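Local coordinates for protein galactonate dehydratase (Zobellia galactanivorans, PDB 5OLC) that belongs to the mandelate racemase / muconate lactonizing enzyme family of the enolase superfamily, joining an enolase-type N-terminal domain to a barrel domain, at residues 155-160 with 190-195; 184-189 with 199-204. All blocks are in the same frame, centred on the assembly; numbering follows the deposited sequence.

Interaction 1 (155-160 with 190-195); sequences LLVEEA and RKAIGP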
loop_
_atom_site.group_PDB
_atom_site.type_symbol
_atom_site.label_atom_id
_atom_site.label_comp_id
_atom_site.label_asym_id
_atom_site.label_seq_id
_atom_site.Cartn_x
_atom_site.Cartn_y
_atom_site.Cartn_z
ATOM N N LEU A 155 30.423 -22.487 -34.214
ATOM C CA LEU A 155 29.271 -23.055 -34.912
ATOM C C LEU A 155 28.045 -22.173 -34.716
ATOM O O LEU A 155 27.224 -22.079 -35.630
ATOM C CB LEU A 155 28.976 -24.476 -34.432
ATOM N N LEU A 156 27.930 -21.514 -33.530
ATOM C CA LEU A 156 26.844 -20.593 -33.173
ATOM C C LEU A 156 26.833 -19.374 -34.105
ATOM O O LEU A 156 25.763 -18.957 -34.557
ATOM C CB LEU A 156 26.964 -20.155 -31.706
ATOM N N VAL A 157 28.033 -18.839 -34.420
ATOM C CA VAL A 157 28.275 -17.695 -35.313
ATOM C C VAL A 157 27.760 -18.019 -36.730
ATOM O O VAL A 157 27.095 -17.186 -37.345
ATOM C CB VAL A 157 29.781 -17.301 -35.307
ATOM C CG1 VAL A 157 30.057 -16.116 -36.226
ATOM C CG2 VAL A 157 30.273 -17.003 -33.890
ATOM N N GLU A 158 28.033 -19.245 -37.209
ATOM C CA GLU A 158 27.616 -19.743 -38.521
ATOM C C GLU A 158 26.092 -19.873 -38.628
ATOM O O GLU A 158 25.524 -19.461 -39.642
ATOM C CB GLU A 158 28.297 -21.088 -38.814
ATOM C CG GLU A 158 28.660 -21.295 -40.270
ATOM C CD GLU A 158 28.672 -22.757 -40.670
ATOM O OE1 GLU A 158 27.580 -23.362 -40.774
ATOM O OE2 GLU A 158 29.779 -23.307 -40.866
ATOM N N GLU A 159 25.436 -20.426 -37.569
ATOM C CA GLU A 159 23.982 -20.609 -37.458
ATOM C C GLU A 159 23.283 -19.245 -37.539
ATOM O O GLU A 159 22.252 -19.123 -38.202
ATOM C CB GLU A 159 23.638 -21.317 -36.131
ATOM C CG GLU A 159 22.170 -21.678 -35.950
ATOM C CD GLU A 159 21.727 -21.899 -34.516
ATOM O OE1 GLU A 159 22.016 -21.035 -33.657
ATOM O OE2 GLU A 159 21.053 -22.920 -34.257
ATOM N N ALA A 160 23.873 -18.223 -36.884
ATOM C CA ALA A 160 23.397 -16.842 -36.867
ATOM C C ALA A 160 23.525 -16.208 -38.248
ATOM O O ALA A 160 22.559 -15.621 -38.735
ATOM C CB ALA A 160 24.190 -16.037 -35.858
ATOM N N ARG A 190 26.851 -10.708 -32.092
ATOM C CA ARG A 190 26.594 -9.304 -32.435
ATOM C C ARG A 190 27.592 -8.816 -33.491
ATOM O O ARG A 190 27.197 -8.082 -34.400
ATOM C CB ARG A 190 26.623 -8.411 -31.187
ATOM N N LYS A 191 28.867 -9.274 -33.401
ATOM C CA LYS A 191 29.937 -8.952 -34.350
ATOM C C LYS A 191 29.622 -9.519 -35.747
ATOM O O LYS A 191 29.861 -8.849 -36.755
ATOM C CB LYS A 191 31.271 -9.504 -33.837
ATOM C CG LYS A 191 32.388 -8.471 -33.796
ATOM C CD LYS A 191 33.582 -8.928 -32.949
ATOM C CE LYS A 191 34.533 -9.878 -33.649
ATOM N NZ LYS A 191 35.387 -9.181 -34.651
ATOM N N ALA A 192 29.054 -10.737 -35.792
ATOM C CA ALA A 192 28.684 -11.421 -37.025
ATOM C C ALA A 192 27.451 -10.820 -37.702
ATOM O O ALA A 192 27.504 -10.508 -38.894
ATOM C CB ALA A 192 28.461 -12.894 -36.753
ATOM N N ILE A 193 26.340 -10.665 -36.943
ATOM C CA ILE A 193 25.052 -10.145 -37.435
ATOM C C ILE A 193 25.087 -8.631 -37.741
ATOM O O ILE A 193 24.243 -8.140 -38.489
ATOM C CB ILE A 193 23.853 -10.521 -36.501
ATOM C CG1 ILE A 193 23.960 -9.843 -35.103
ATOM C CG2 ILE A 193 23.687 -12.046 -36.402
ATOM C CD1 ILE A 193 22.641 -9.661 -34.317
ATOM N N GLY A 194 26.047 -7.922 -37.157
ATOM C CA GLY A 194 26.185 -6.483 -37.330
ATOM C C GLY A 194 25.196 -5.705 -36.483
ATOM O O GLY A 194 24.577 -6.271 -35.572
ATOM N N PRO A 195 24.992 -4.402 -36.772
ATOM C CA PRO A 195 24.061 -3.615 -35.951
ATOM C C PRO A 195 22.589 -3.623 -36.386
ATOM O O PRO A 195 21.716 -3.326 -35.564
ATOM C CB PRO A 195 24.655 -2.207 -36.024
ATOM C CG PRO A 195 25.377 -2.158 -37.332
ATOM C CD PRO A 195 25.643 -3.561 -37.799
#
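Val157 and Ala192 meet methyl to methyl between two helices, with Val157 CG1 lying 3.6 Å from Ala192 CB. One turn further along helix 154-165, Ala160 CB faces the branch methyl of Ile193, and here Ala160 CB and Ile193 CG2 are 4.1 Å apart. These two apolar pairs carry the whole contact, and together they bury only 126 Å².

The small residues explain how the helices come so near. Ala160 and Ala192 both direct their CB toward the partner segment, and with nothing beyond that carbon they let the backbones approach until the CA atoms of Val157 and Ala192 are 6.5 Å apart. Val157 and Ile193, whose CB atoms leave the backbone to one side of the partner helix, each reach across with one methyl. In Val157, CG1 stands anti to the backbone N (chi1 -180°), which swings this methyl onto Ala192. Ile193 CG2 lies opposite the carbonyl carbon and beside the backbone N, and this branch, not the CG1 arm (chi1 66°), meets Ala160 CB.

Burial is uneven. Ala160 and Ile193 are buried although their methyls stand further apart; Val157 and Ala192 touch more closely but keep some exposure, and the solvent side lies beyond them. There Glu158, whose CB is directed away from the partner helix, is exposed, and the end of the exposed Lys191 also leads away, as suits charged groups on an outer helical surface. Helix 179-193 ends here: Gly194 leaves helical geometry with positive phi (78°), a conformation that glycine adopts readily. The carbonyl O of Ile193 accepts a hydrogen bond from Lys164 NZ, a polar tie back to helix 154-165.

Such side-by-side packing of successive outer helices is characteristic of the TIM-type barrel of the enolase superfamily, in which a ring of helices surrounds the central strands.

Interaction 2 (184-189 with 199-204); sequences KYIAAI and LMIDSN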
loop_
_atom_site.group_PDB
_atom_site.type_symbol
_atom_site.label_atom_id
_atom_site.label_comp_id
_atom_site.label_asym_id
_atom_site.label_seq_id
_atom_site.Cartn_x
_atom_site.Cartn_y
_atom_site.Cartn_z
ATOM N N LYS A 184 30.939 -13.444 -23.736
ATOM C CA LYS A 184 31.951 -13.794 -24.731
ATOM C C LYS A 184 31.257 -14.177 -26.054
ATOM O O LYS A 184 31.705 -13.762 -27.128
ATOM C CB LYS A 184 32.814 -14.953 -24.185
ATOM C CG LYS A 184 33.815 -15.580 -25.153
ATOM C CD LYS A 184 34.033 -17.039 -24.772
ATOM C CE LYS A 184 35.018 -17.758 -25.654
ATOM N NZ LYS A 184 34.891 -19.233 -25.500
ATOM N N TYR A 185 30.152 -14.951 -25.965
ATOM C CA TYR A 185 29.376 -15.428 -27.115
ATOM C C TYR A 185 28.420 -14.371 -27.692
ATOM O O TYR A 185 28.294 -14.292 -28.917
ATOM C CB TYR A 185 28.638 -16.737 -26.781
ATOM C CG TYR A 185 29.526 -17.951 -26.564
ATOM C CD1 TYR A 185 30.851 -17.964 -26.995
ATOM C CD2 TYR A 185 29.022 -19.108 -25.978
ATOM C CE1 TYR A 185 31.665 -19.081 -26.805
ATOM C CE2 TYR A 185 29.821 -20.239 -25.799
ATOM C CZ TYR A 185 31.143 -20.221 -26.213
ATOM O OH TYR A 185 31.934 -21.332 -26.026
ATOM N N ILE A 186 27.766 -13.554 -26.822
ATOM C CA ILE A 186 26.862 -12.456 -27.205
ATOM C C ILE A 186 27.659 -11.435 -28.026
ATOM O O ILE A 186 27.156 -10.922 -29.027
ATOM C CB ILE A 186 26.122 -11.814 -25.990
ATOM C CG1 ILE A 186 25.244 -12.850 -25.257
ATOM C CG2 ILE A 186 25.265 -10.605 -26.421
ATOM C CD1 ILE A 186 24.988 -12.567 -23.778
ATOM N N ALA A 187 28.926 -11.193 -27.627
ATOM C CA ALA A 187 29.850 -10.299 -28.324
ATOM C C ALA A 187 30.151 -10.826 -29.729
ATOM O O ALA A 187 30.167 -10.044 -30.678
ATOM C CB ALA A 187 31.141 -10.172 -27.532
ATOM N N ALA A 188 30.355 -12.162 -29.853
ATOM C CA ALA A 188 30.676 -12.860 -31.099
ATOM C C ALA A 188 29.533 -12.831 -32.105
ATOM O O ALA A 188 29.773 -12.537 -33.279
ATOM C CB ALA A 188 31.085 -14.293 -30.809
ATOM N N ILE A 189 28.297 -13.123 -31.646
ATOM C CA ILE A 189 27.102 -13.143 -32.495
ATOM C C ILE A 189 26.763 -11.731 -32.983
ATOM O O ILE A 189 26.490 -11.573 -34.175
ATOM C CB ILE A 189 25.906 -13.892 -31.838
ATOM C CG1 ILE A 189 24.688 -13.996 -32.782
ATOM C CG2 ILE A 189 25.528 -13.301 -30.489
ATOM C CD1 ILE A 189 23.646 -15.032 -32.379
ATOM N N LEU A 199 18.630 -8.777 -31.739
ATOM C CA LEU A 199 19.123 -9.943 -31.018
ATOM C C LEU A 199 18.545 -9.987 -29.593
ATOM O O LEU A 199 18.587 -8.979 -28.886
ATOM C CB LEU A 199 20.670 -9.907 -31.021
ATOM C CG LEU A 199 21.436 -10.976 -30.249
ATOM C CD1 LEU A 199 21.382 -12.324 -30.955
ATOM C CD2 LEU A 199 22.870 -10.563 -30.078
ATOM N N MET A 200 18.001 -11.153 -29.186
ATOM C CA MET A 200 17.406 -11.370 -27.855
ATOM C C MET A 200 18.101 -12.527 -27.129
ATOM O O MET A 200 18.531 -13.475 -27.782
ATOM C CB MET A 200 15.894 -11.659 -27.951
ATOM C CG MET A 200 15.082 -10.550 -28.583
ATOM S SD MET A 200 15.043 -10.590 -30.396
ATOM C CE MET A 200 13.957 -11.887 -30.655
ATOM N N ILE A 201 18.182 -12.459 -25.785
ATOM C CA ILE A 201 18.809 -13.489 -24.949
ATOM C C ILE A 201 17.761 -14.234 -24.087
ATOM O O ILE A 201 16.834 -13.611 -23.568
ATOM C CB ILE A 201 20.008 -12.941 -24.118
ATOM C CG1 ILE A 201 19.604 -11.757 -23.214
ATOM C CG2 ILE A 201 21.152 -12.545 -25.048
ATOM C CD1 ILE A 201 20.486 -11.516 -21.999
ATOM N N ASP A 202 17.898 -15.572 -23.977
ATOM C CA ASP A 202 16.991 -16.428 -23.214
ATOM C C ASP A 202 17.759 -17.281 -22.205
ATOM O O ASP A 202 18.509 -18.179 -22.591
ATOM C CB ASP A 202 16.148 -17.300 -24.162
ATOM C CG ASP A 202 15.136 -18.232 -23.499
ATOM O OD1 ASP A 202 14.802 -18.012 -22.301
ATOM O OD2 ASP A 202 14.658 -19.168 -24.182
ATOM N N SER A 203 17.556 -17.000 -20.907
ATOM C CA SER A 203 18.217 -17.696 -19.807
ATOM C C SER A 203 17.644 -19.075 -19.542
ATOM O O SER A 203 18.411 -20.004 -19.304
ATOM C CB SER A 203 18.154 -16.858 -18.533
ATOM O OG SER A 203 18.458 -17.615 -17.372
ATOM N N ASN A 204 16.297 -19.202 -19.574
ATOM C CA ASN A 204 15.514 -20.400 -19.232
ATOM C C ASN A 204 15.612 -20.576 -17.724
ATOM O O ASN A 204 15.961 -21.659 -17.244
ATOM C CB ASN A 204 15.969 -21.682 -19.971
ATOM C CG ASN A 204 16.243 -21.510 -21.439
ATOM O OD1 ASN A 204 17.384 -21.653 -21.910
ATOM N ND2 ASN A 204 15.191 -21.227 -22.199
#
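Apolar packing joins the two segments, through Ile186 and Ile189 on the helix and Leu199 and Ile201 on the strand, all four buried. Leu199 touches Ile189 with both of its methyls: Leu199 CD1 is 3.8 Å from Ile189 CD1, and Leu199 CD2 is 3.8 Å from Ile189 CG2. With CG1 of Ile189 anti to its backbone N (chi1 -176°), the chain extends to Leu199, the two side chains passing at a slant. Ile186 and Ile201 meet at about a right angle, Ile186 CD1 lying 4.0 Å from Ile201 CG2. Branched aliphatic residues suit this layer, since their methyls interlock without leaving polar atoms to satisfy.

Helix 179-193 and strand 198-202 are the last two elements of a beta-alpha-beta unit begun by strand 170-174, a repeating element of the TIM-type barrel. The short segments run nearly antiparallel, at 158°, with axes 10.7 Å apart. Met173 of strand 170-174 and Leu215 of helix 209-219 also pack on Ile186 and Ile201.

Polar contacts gather at the end of the strand. Asn204 N gives a weak hydrogen bond to Asp202 OD1 (3.3 Å), and Asp202 OD2 forms a long, weak ion pair with Lys172.

Helix 179-193 is common to both contacts, whose centres lie 10 Å apart within the barrel domain. Interaction 1 packs the end of this helix against the preceding helix 154-165, while interaction 2 packs its middle onto strand 198-202, which follows it in the chain. The segments alternate in order: 155-160, 184-189, 190-195, 199-204. The contacts also touch directly, since Ala160 CB lies 3.7 Å from Ile189 CD1 and Ile193 CD1 lies 3.8 Å from Leu199 CB. One apolar layer thus runs from between the outer helices down to the barrel strand, joining the helix-to-helix packing to the buried helix-to-strand packing, with the outer end of the layer still partly exposed.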